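Local coordinates for holo-[acyl-carrier-protein] synthase (Helicobacter pylori, PDB 5XUK) that belongs to the 4'-phosphopantetheinyl transferase superfamily and binds coenzyme A in an assembly of three subunits, at residues Val7-Ile12 with Ile43-Ala48; Ala48-Cys53 with Ala108-Val112; Leu65-Lys71 with Ile82-Lys88. All coordinates share one frame; numbering follows the deposited sequence.

How the contacts relate
Helix 40-56 ties the three contacts together. Contact 1 packs the N-terminal half of the helix against the junction of strand 2-8 and helix 9-15, and contact 2, sharing A48, lays the next turns on strand 107-114; their centres are about 10 Å apart, and V7 N probably donates to A108 O (2.8 Å). Contact 3, the hairpin 70-84 with its flanks, lies about 14 Å from contact 2 and 19 Å from contact 1, centre to centre. K50 bridges contacts 2 and 3, NZ lying 2.7 Å from I70 O. F47 of contact 1 packs on F67 of contact 3. Coenzyme A meets E51 in contact 2, while F46 of contact 1 belongs to a coenzyme A pocket.

Contact 1 (Val7-Ile12 with Ile43-Ala48); sequences VSIARI and IAGFFA
V7, I9 and I12 lie where strand 2-8 passes directly into helix 9-15, and they pack on A44, F47 and A48 of helix 40-56 at this strand-helix junction of a 4'-phosphopantetheinyl transferase family protein. S8 is the N-cap residue: its OG accepts from R11 N at 3.2 Å, which caps the N-terminal end of helix 9-15. A44 lies at the middle. Its CB is met by CG1 of I9 at 3.8 Å, and I12 comes over it from the next turn, with I12 CG1 3.8 Å from A44 CA. The first torsion of I12, off a staggered position at -100°, turns the branches to place CG1 over the A44 backbone while CG2 approaches A44 N and, at 4.1 Å, the CG2 methyl of I43. CD1 of I12 continues toward the F47 ring. F47 is also met by R11, whose NH2 passes at 4.3 Å from F47 CE2, a loose approach at a slant; the same guanidinium is turned to D104 of the second subunit, with which NH1 makes a salt bridge. F27 meets the F47 ring edge-to-face. V7 divides its contact between the F47 ring and the A48 methyl: with CG1 anti to the backbone N (chi1 168°), CG2 is left facing helix 40-56, where it meets the edge of the F47 ring at CD2, 3.8 Å away, and the CB methyl of A48 at 4.0 Å.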
loop_
_atom_site.group_PDB
_atom_site.type_symbol
_atom_site.label_atom_id
_atom_site.label_comp_id
_atom_site.label_asym_id
_atom_site.label_seq_id
_atom_site.Cartn_x
_atom_site.Cartn_y
_atom_site.Cartn_z
ATOM N N VAL A 7 6.896 -6.641 -4.753
ATOM C CA VAL A 7 7.710 -7.676 -5.386
ATOM C C VAL A 7 8.451 -7.064 -6.548
ATOM O O VAL A 7 7.897 -6.225 -7.272
ATOM C CB VAL A 7 6.826 -8.856 -5.876
ATOM C CG1 VAL A 7 7.599 -9.794 -6.781
ATOM C CG2 VAL A 7 6.252 -9.620 -4.693
ATOM N N SER A 8 9.706 -7.461 -6.712
ATOM C CA SER A 8 10.478 -7.137 -7.901
ATOM C C SER A 8 9.978 -7.984 -9.068
ATOM O O SER A 8 9.964 -9.232 -8.984
ATOM C CB SER A 8 11.945 -7.447 -7.669
ATOM O OG SER A 8 12.689 -7.345 -8.876
ATOM N N ILE A 9 9.565 -7.307 -10.142
ATOM C CA ILE A 9 9.075 -7.982 -11.330
ATOM C C ILE A 9 10.196 -8.805 -11.938
ATOM O O ILE A 9 10.009 -9.981 -12.249
ATOM C CB ILE A 9 8.532 -6.991 -12.377
ATOM C CG1 ILE A 9 7.271 -6.309 -11.836
ATOM C CG2 ILE A 9 8.230 -7.729 -13.672
ATOM C CD1 ILE A 9 6.583 -5.362 -12.797
ATOM N N ALA A 10 11.364 -8.181 -12.063
ATOM C CA ALA A 10 12.586 -8.851 -12.510
ATOM C C ALA A 10 12.900 -10.142 -11.744
ATOM O O ALA A 10 13.340 -11.119 -12.334
ATOM C CB ALA A 10 13.761 -7.890 -12.418
ATOM N N ARG A 11 12.678 -10.147 -10.435
ATOM C CA ARG A 11 12.896 -11.349 -9.625
ATOM C C ARG A 11 11.881 -12.446 -9.976
ATOM O O ARG A 11 12.206 -13.640 -9.947
ATOM C CB ARG A 11 12.830 -11.007 -8.130
ATOM C CG ARG A 11 12.579 -12.188 -7.204
ATOM C CD ARG A 11 12.642 -11.785 -5.734
ATOM N NE ARG A 11 11.906 -12.741 -4.903
ATOM C CZ ARG A 11 10.778 -12.492 -4.239
ATOM N NH1 ARG A 11 10.216 -11.285 -4.253
ATOM N NH2 ARG A 11 10.206 -13.465 -3.532
ATOM N N ILE A 12 10.650 -12.045 -10.279
ATOM C CA ILE A 12 9.661 -12.997 -10.766
ATOM C C ILE A 12 10.085 -13.531 -12.137
ATOM O O ILE A 12 10.099 -14.746 -12.340
ATOM C CB ILE A 12 8.241 -12.399 -10.815
ATOM C CG1 ILE A 12 7.452 -12.855 -9.589
ATOM C CG2 ILE A 12 7.506 -12.839 -12.078
ATOM C CD1 ILE A 12 8.080 -12.455 -8.277
ATOM N N ILE A 43 2.081 -11.495 -13.530
ATOM C CA ILE A 43 2.415 -12.647 -12.707
ATOM C C ILE A 43 2.983 -12.136 -11.360
ATOM O O ILE A 43 2.467 -12.461 -10.300
ATOM C CB ILE A 43 3.395 -13.585 -13.444
ATOM C CG1 ILE A 43 2.700 -14.224 -14.655
ATOM C CG2 ILE A 43 3.899 -14.685 -12.515
ATOM C CD1 ILE A 43 3.652 -14.890 -15.623
ATOM N N ALA A 44 3.998 -11.293 -11.420
ATOM C CA ALA A 44 4.462 -10.561 -10.224
ATOM C C ALA A 44 3.293 -10.040 -9.386
ATOM O O ALA A 44 3.270 -10.254 -8.188
ATOM C CB ALA A 44 5.388 -9.437 -10.626
ATOM N N GLY A 45 2.281 -9.464 -10.035
ATOM C CA GLY A 45 1.120 -8.908 -9.355
ATOM C C GLY A 45 0.238 -9.883 -8.620
ATOM O O GLY A 45 -0.187 -9.609 -7.489
ATOM N N PHE A 46 -0.069 -11.022 -9.253
ATOM C CA PHE A 46 -0.854 -12.066 -8.598
ATOM C C PHE A 46 -0.047 -12.660 -7.464
ATOM O O PHE A 46 -0.577 -12.961 -6.411
ATOM C CB PHE A 46 -1.284 -13.174 -9.586
ATOM C CG PHE A 46 -2.399 -12.767 -10.523
ATOM C CD1 PHE A 46 -2.721 -11.416 -10.739
ATOM C CD2 PHE A 46 -3.111 -13.739 -11.229
ATOM C CE1 PHE A 46 -3.748 -11.052 -11.606
ATOM C CE2 PHE A 46 -4.129 -13.381 -12.105
ATOM C CZ PHE A 46 -4.448 -12.036 -12.298
ATOM N N PHE A 47 1.236 -12.824 -7.670
ATOM C CA PHE A 47 2.096 -13.296 -6.598
ATOM C C PHE A 47 2.017 -12.337 -5.404
ATOM O O PHE A 47 1.825 -12.766 -4.270
ATOM C CB PHE A 47 3.537 -13.385 -7.084
ATOM C CG PHE A 47 4.460 -14.038 -6.098
ATOM C CD1 PHE A 47 4.600 -15.424 -6.075
ATOM C CD2 PHE A 47 5.179 -13.271 -5.176
ATOM C CE1 PHE A 47 5.442 -16.031 -5.156
ATOM C CE2 PHE A 47 6.029 -13.877 -4.253
ATOM C CZ PHE A 47 6.162 -15.256 -4.246
ATOM N N ALA A 48 2.121 -11.033 -5.679
ATOM C CA ALA A 48 2.139 -10.024 -4.630
ATOM C C ALA A 48 0.793 -10.036 -3.912
ATOM O O ALA A 48 0.722 -9.938 -2.676
ATOM C CB ALA A 48 2.456 -8.650 -5.221
#

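Contact 2 (Ala48-Cys53 with Ala108-Val112); sequences ALKEAC and AIAVV. With COA (coenzyme A), chain B.
L49 and A110 mark the closest backbone approach, CA to CA 4.8 Å, where helix 48-53 lies on strand 108-112. The two axes come within 6.7 Å and run in broadly the same direction, crossing at -34°, and the register advances along both segments, from L49 at A110 to A52 at V111 and C53 at V112. The closeness is consistent with the small side chains of A48, A52 and A110. The CB of A110 presses straight against the helix backbone, 3.3 Å from L49 CA, and also touches the CB atoms of A48 and L49. A52 answers from the helix with its own methyl, which lies 3.6 Å from A110 O. V112 is the larger wedge at the far end. Its CG2, beside its backbone N because CG1 takes the anti place (chi1 172°), is directed at the helix between L49, A52 and C53. CD1 of L49 meets this methyl at 3.4 Å, tighter than usual carbon contact, the two side chains crossing at about a right angle. E51 lies off this interface and bends at chi2 (-69°) toward coenzyme A, whose N8P gives OE1 a weak hydrogen bond of 3.4 Å. K55, Q58 and I61 also bond this coenzyme A, as do S42, S102 and H103 of the second subunit. Within this chain, strand 107-114 lies between strands 2-8 and 97-104 in an antiparallel sheet; L49 also reaches A99 and I101 of the latter, while I109 and V111, on the face turned from the helix, pack on I4 and I2 of the third subunit.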
loop_
_atom_site.group_PDB
_atom_site.type_symbol
_atom_site.label_atom_id
_atom_site.label_comp_id
_atom_site.label_asym_id
_atom_site.label_seq_id
_atom_site.Cartn_x
_atom_site.Cartn_y
_atom_site.Cartn_z
ATOM N N ALA A 48 2.121 -11.033 -5.679
ATOM C CA ALA A 48 2.139 -10.024 -4.630
ATOM C C ALA A 48 0.793 -10.036 -3.912
ATOM O O ALA A 48 0.722 -9.938 -2.676
ATOM C CB ALA A 48 2.456 -8.650 -5.221
ATOM N N LEU A 49 -0.274 -10.225 -4.676
ATOM C CA LEU A 49 -1.617 -10.242 -4.098
ATOM C C LEU A 49 -1.854 -11.448 -3.206
ATOM O O LEU A 49 -2.618 -11.368 -2.249
ATOM C CB LEU A 49 -2.665 -10.208 -5.219
ATOM C CG LEU A 49 -4.135 -10.297 -4.831
ATOM C CD1 LEU A 49 -4.457 -9.156 -3.902
ATOM C CD2 LEU A 49 -5.018 -10.245 -6.072
ATOM N N LYS A 50 -1.242 -12.582 -3.541
ATOM C CA LYS A 50 -1.425 -13.781 -2.738
ATOM C C LYS A 50 -0.610 -13.658 -1.451
ATOM O O LYS A 50 -1.082 -13.956 -0.367
ATOM C CB LYS A 50 -1.025 -15.019 -3.537
ATOM C CG LYS A 50 -1.995 -15.329 -4.672
ATOM C CD LYS A 50 -2.001 -16.815 -5.040
ATOM C CE LYS A 50 -2.953 -17.102 -6.208
ATOM N NZ LYS A 50 -3.370 -18.538 -6.314
ATOM N N GLU A 51 0.622 -13.214 -1.570
ATOM C CA GLU A 51 1.393 -12.867 -0.382
ATOM C C GLU A 51 0.636 -11.890 0.520
ATOM O O GLU A 51 0.517 -12.129 1.713
ATOM C CB GLU A 51 2.731 -12.285 -0.781
ATOM C CG GLU A 51 3.663 -13.271 -1.460
ATOM C CD GLU A 51 4.170 -14.363 -0.526
ATOM O OE1 GLU A 51 5.210 -14.977 -0.852
ATOM O OE2 GLU A 51 3.544 -14.600 0.529
ATOM N N ALA A 52 0.064 -10.834 -0.066
ATOM C CA ALA A 52 -0.601 -9.776 0.699
ATOM C C ALA A 52 -1.815 -10.311 1.429
ATOM O O ALA A 52 -2.157 -9.849 2.528
ATOM C CB ALA A 52 -1.009 -8.635 -0.227
ATOM N N CYS A 53 -2.500 -11.253 0.781
ATOM C CA CYS A 53 -3.646 -11.940 1.370
ATOM C C CYS A 53 -3.251 -12.792 2.578
ATOM O O CYS A 53 -4.014 -12.889 3.549
ATOM C CB CYS A 53 -4.297 -12.870 0.346
ATOM S SG CYS A 53 -5.897 -13.488 0.911
ATOM N N ALA A 108 5.839 -4.607 -8.651
ATOM C CA ALA A 108 4.418 -4.862 -8.461
ATOM C C ALA A 108 4.130 -4.761 -6.987
ATOM O O ALA A 108 4.938 -5.201 -6.179
ATOM C CB ALA A 108 4.043 -6.270 -8.956
ATOM N N ILE A 109 2.956 -4.249 -6.638
ATOM C CA ILE A 109 2.515 -4.279 -5.268
ATOM C C ILE A 109 1.052 -4.537 -5.198
ATOM O O ILE A 109 0.307 -4.198 -6.119
ATOM C CB ILE A 109 2.774 -2.939 -4.527
ATOM C CG1 ILE A 109 2.116 -1.772 -5.235
ATOM C CG2 ILE A 109 4.263 -2.656 -4.464
ATOM C CD1 ILE A 109 2.236 -0.489 -4.439
ATOM N N ALA A 110 0.641 -5.086 -4.062
ATOM C CA ALA A 110 -0.727 -5.487 -3.833
ATOM C C ALA A 110 -1.036 -5.275 -2.378
ATOM O O ALA A 110 -0.151 -5.339 -1.533
ATOM C CB ALA A 110 -0.901 -6.979 -4.181
ATOM N N VAL A 111 -2.316 -5.135 -2.094
ATOM C CA VAL A 111 -2.816 -4.929 -0.746
ATOM C C VAL A 111 -4.164 -5.615 -0.648
ATOM O O VAL A 111 -4.904 -5.691 -1.628
ATOM C CB VAL A 111 -3.001 -3.417 -0.434
ATOM C CG1 VAL A 111 -4.167 -2.830 -1.239
ATOM C CG2 VAL A 111 -3.175 -3.216 1.062
ATOM N N VAL A 112 -4.455 -6.150 0.528
ATOM C CA VAL A 112 -5.707 -6.855 0.780
ATOM C C VAL A 112 -6.220 -6.425 2.126
ATOM O O VAL A 112 -5.442 -6.336 3.084
ATOM C CB VAL A 112 -5.498 -8.389 0.782
ATOM C CG1 VAL A 112 -6.753 -9.119 1.249
ATOM C CG2 VAL A 112 -5.072 -8.860 -0.601
HETATM N N1A COA B . 1.468 -12.303 9.006
HETATM C C2A COA B . 1.608 -11.016 8.621
HETATM N N3A COA B . 2.791 -10.491 8.254
HETATM C C4A COA B . 3.906 -11.241 8.275
HETATM C C5A COA B . 3.825 -12.649 8.686
HETATM C C6A COA B . 2.497 -13.166 9.062
HETATM N N6A COA B . 2.322 -14.456 9.450
HETATM N N7A COA B . 5.072 -13.141 8.613
HETATM C C8A COA B . 5.899 -12.153 8.177
HETATM N N9A COA B . 5.184 -11.012 7.990
HETATM C C1B COA B . 5.722 -9.715 7.561
HETATM C C2B COA B . 6.862 -9.301 8.497
HETATM O O2B COA B . 6.683 -7.983 9.017
HETATM C C3B COA B . 8.107 -9.330 7.644
HETATM O O3B COA B . 9.004 -8.250 7.883
HETATM P P3B COA B . 10.018 -8.220 9.153
HETATM O O7A COA B . 10.379 -9.673 9.388
HETATM O O8A COA B . 11.207 -7.435 8.663
HETATM O O9A COA B . 9.162 -7.558 10.219
HETATM C C4B COA B . 7.534 -9.217 6.253
HETATM O O4B COA B . 6.261 -9.858 6.256
HETATM C C5B COA B . 8.443 -9.819 5.210
HETATM O O5B COA B . 8.339 -8.906 4.140
HETATM P P1A COA B . 8.368 -9.367 2.631
HETATM O O1A COA B . 9.854 -9.477 2.359
HETATM O O2A COA B . 7.480 -8.509 1.763
HETATM O O3A COA B . 7.604 -10.753 2.742
HETATM P P2A COA B . 7.808 -11.878 1.622
HETATM O O4A COA B . 6.971 -11.533 0.397
HETATM O O5A COA B . 9.303 -12.098 1.468
HETATM O O6A COA B . 7.169 -13.136 2.418
HETATM C CBP COA B . 5.603 -14.372 3.848
HETATM C CCP COA B . 6.259 -13.026 3.529
HETATM C CDP COA B . 5.669 -14.653 5.342
HETATM C CEP COA B . 4.138 -14.327 3.435
HETATM C CAP COA B . 6.374 -15.476 3.100
HETATM O OAP COA B . 7.543 -15.830 3.847
HETATM C C9P COA B . 5.589 -16.725 2.846
HETATM O O9P COA B . 4.891 -17.220 3.718
HETATM N N8P COA B . 5.735 -17.245 1.625
#

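Contact 3 (Leu65-Lys71 with Ile82-Lys88); sequences LSFLDIK and ITLSKEK
K71 and T83 face each other across the antiparallel hairpin of strands 70-74 and 80-84 as a hydrogen-bonded pair. K71 N donates to T83 O at 2.8 Å, and T83 N returns the bond to K71 O at 2.9 Å. From this pair the K71 side chain curves past T83 OG1. CB starts 3.6 Å from that oxygen and is equally near T83 O. CG, anti to the backbone N, and CD carry on past OG1, CD at 3.8 Å. The chain is extended to this point and bends at chi3 (137°) and again at chi4, and CE and NZ both lie 4.0 Å from OG1, which for NZ is proximity and not a bond. The face carrying I70, I82 and L84 is apolar: CG2 of I70 lies 3.6 Å from CG1 of I82, the two side chains side by side, and CG1 of I70 meets CD2 of L84, the same methyl that L65 CD1 reaches from across. I82 also touches C53 of helix 40-56 and L97 and A99 of strand 97-104. Ahead of the strand, S66 OG accepts from L68 N in an ST turn, and S66 N donates to D69 OD2 at 2.6 Å, which steadies the carboxylate. K88 lays its CE against that carboxylate; its NZ bonds E64 O and stops 4.4 Å from D69 OD2, beyond a salt bridge. Chemically, then, the two backbone bonds of K71 and T83 set the register, the apolar side chains join the hairpin to the body of the chain, and the D69-K88 attraction is probably no more than a modest electrostatic supplement.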
loop_
_atom_site.group_PDB
_atom_site.type_symbol
_atom_site.label_atom_id
_atom_site.label_comp_id
_atom_site.label_asym_id
_atom_site.label_seq_id
_atom_site.Cartn_x
_atom_site.Cartn_y
_atom_site.Cartn_z
ATOM N N LEU A 65 -2.360 -21.953 4.925
ATOM C CA LEU A 65 -2.824 -21.282 3.721
ATOM C C LEU A 65 -1.802 -21.478 2.617
ATOM O O LEU A 65 -0.654 -21.036 2.716
ATOM C CB LEU A 65 -3.059 -19.796 3.979
ATOM C CG LEU A 65 -3.796 -19.033 2.872
ATOM C CD1 LEU A 65 -5.253 -19.462 2.772
ATOM C CD2 LEU A 65 -3.692 -17.538 3.122
ATOM N N SER A 66 -2.231 -22.193 1.583
ATOM C CA SER A 66 -1.434 -22.387 0.392
ATOM C C SER A 66 -1.721 -21.256 -0.586
ATOM O O SER A 66 -2.772 -20.643 -0.539
ATOM C CB SER A 66 -1.806 -23.716 -0.280
ATOM O OG SER A 66 -0.976 -23.940 -1.411
ATOM N N PHE A 67 -0.770 -21.006 -1.468
ATOM C CA PHE A 67 -0.992 -20.198 -2.641
ATOM C C PHE A 67 -2.262 -20.630 -3.370
ATOM O O PHE A 67 -3.076 -19.792 -3.739
ATOM C CB PHE A 67 0.196 -20.334 -3.597
ATOM C CG PHE A 67 1.402 -19.517 -3.220
ATOM C CD1 PHE A 67 1.297 -18.132 -3.015
ATOM C CD2 PHE A 67 2.657 -20.103 -3.137
ATOM C CE1 PHE A 67 2.409 -17.375 -2.706
ATOM C CE2 PHE A 67 3.777 -19.343 -2.820
ATOM C CZ PHE A 67 3.648 -17.980 -2.607
ATOM N N LEU A 68 -2.461 -21.935 -3.549
ATOM C CA LEU A 68 -3.619 -22.413 -4.324
ATOM C C LEU A 68 -4.929 -22.375 -3.545
ATOM O O LEU A 68 -6.001 -22.568 -4.127
ATOM C CB LEU A 68 -3.372 -23.803 -4.885
ATOM C CG LEU A 68 -2.255 -23.857 -5.934
ATOM C CD1 LEU A 68 -1.942 -25.310 -6.280
ATOM C CD2 LEU A 68 -2.639 -23.069 -7.182
ATOM N N ASP A 69 -4.871 -22.089 -2.247
ATOM C CA ASP A 69 -6.109 -21.821 -1.496
ATOM C C ASP A 69 -6.690 -20.437 -1.825
ATOM O O ASP A 69 -7.841 -20.142 -1.468
ATOM C CB ASP A 69 -5.876 -21.921 0.008
ATOM C CG ASP A 69 -5.491 -23.325 0.451
ATOM O OD1 ASP A 69 -6.184 -24.278 0.039
ATOM O OD2 ASP A 69 -4.502 -23.464 1.215
ATOM N N ILE A 70 -5.893 -19.584 -2.479
ATOM C CA ILE A 70 -6.321 -18.224 -2.771
ATOM C C ILE A 70 -6.638 -18.148 -4.257
ATOM O O ILE A 70 -5.737 -18.332 -5.105
ATOM C CB ILE A 70 -5.235 -17.192 -2.421
ATOM C CG1 ILE A 70 -4.790 -17.326 -0.957
ATOM C CG2 ILE A 70 -5.746 -15.785 -2.662
ATOM C CD1 ILE A 70 -3.338 -16.947 -0.754
ATOM N N LYS A 71 -7.906 -17.904 -4.570
ATOM C CA LYS A 71 -8.329 -17.776 -5.964
ATOM C C LYS A 71 -8.478 -16.308 -6.334
ATOM O O LYS A 71 -9.289 -15.613 -5.738
ATOM C CB LYS A 71 -9.655 -18.499 -6.199
ATOM C CG LYS A 71 -10.213 -18.346 -7.617
ATOM C CD LYS A 71 -11.542 -19.091 -7.776
ATOM C CE LYS A 71 -12.595 -18.300 -8.550
ATOM N NZ LYS A 71 -13.968 -18.608 -8.044
ATOM N N ILE A 82 -10.866 -11.608 -5.124
ATOM C CA ILE A 82 -10.122 -12.620 -4.408
ATOM C C ILE A 82 -11.111 -13.405 -3.567
ATOM O O ILE A 82 -11.983 -12.825 -2.911
ATOM C CB ILE A 82 -8.996 -11.973 -3.574
ATOM C CG1 ILE A 82 -8.095 -13.029 -2.952
ATOM C CG2 ILE A 82 -9.565 -11.070 -2.496
ATOM C CD1 ILE A 82 -7.082 -12.435 -1.996
ATOM N N THR A 83 -11.009 -14.728 -3.643
ATOM C CA THR A 83 -11.828 -15.615 -2.826
ATOM C C THR A 83 -10.963 -16.743 -2.276
ATOM O O THR A 83 -9.989 -17.163 -2.907
ATOM C CB THR A 83 -12.995 -16.212 -3.636
ATOM O OG1 THR A 83 -12.488 -16.811 -4.833
ATOM C CG2 THR A 83 -14.005 -15.131 -4.021
ATOM N N LEU A 84 -11.316 -17.216 -1.087
ATOM C CA LEU A 84 -10.686 -18.386 -0.503
ATOM C C LEU A 84 -11.616 -19.566 -0.677
ATOM O O LEU A 84 -12.793 -19.384 -0.989
ATOM C CB LEU A 84 -10.437 -18.166 0.982
ATOM C CG LEU A 84 -9.409 -17.100 1.339
ATOM C CD1 LEU A 84 -9.442 -16.861 2.835
ATOM C CD2 LEU A 84 -8.024 -17.526 0.890
ATOM N N SER A 85 -11.084 -20.769 -0.472
ATOM C CA SER A 85 -11.908 -21.973 -0.326
ATOM C C SER A 85 -13.046 -21.717 0.664
ATOM O O SER A 85 -12.835 -21.108 1.713
ATOM C CB SER A 85 -11.063 -23.142 0.185
ATOM O OG SER A 85 -9.862 -23.263 -0.556
ATOM N N LYS A 86 -14.245 -22.185 0.326
ATOM C CA LYS A 86 -15.431 -22.020 1.184
ATOM C C LYS A 86 -15.187 -22.530 2.612
ATOM O O LYS A 86 -15.771 -22.017 3.570
ATOM C CB LYS A 86 -16.640 -22.738 0.565
ATOM C CG LYS A 86 -17.142 -22.101 -0.727
ATOM C CD LYS A 86 -17.764 -23.117 -1.672
ATOM C CE LYS A 86 -18.123 -22.480 -3.006
ATOM N NZ LYS A 86 -18.653 -23.466 -3.989
ATOM N N GLU A 87 -14.323 -23.537 2.735
ATOM C CA GLU A 87 -13.887 -24.044 4.032
ATOM C C GLU A 87 -12.962 -23.037 4.710
ATOM O O GLU A 87 -13.264 -22.555 5.806
ATOM C CB GLU A 87 -13.172 -25.394 3.884
ATOM C CG GLU A 87 -14.105 -26.593 3.715
ATOM C CD GLU A 87 -14.774 -26.670 2.348
ATOM O OE1 GLU A 87 -14.202 -26.150 1.357
ATOM O OE2 GLU A 87 -15.875 -27.264 2.262
ATOM N N LYS A 88 -11.849 -22.721 4.045
ATOM C CA LYS A 88 -10.871 -21.731 4.533
ATOM C C LYS A 88 -11.524 -20.397 4.894
ATOM O O LYS A 88 -11.117 -19.733 5.852
ATOM C CB LYS A 88 -9.785 -21.485 3.487
ATOM C CG LYS A 88 -8.872 -22.669 3.229
ATOM C CD LYS A 88 -7.890 -22.872 4.366
ATOM C CE LYS A 88 -7.027 -24.100 4.131
ATOM N NZ LYS A 88 -6.070 -24.319 5.248
#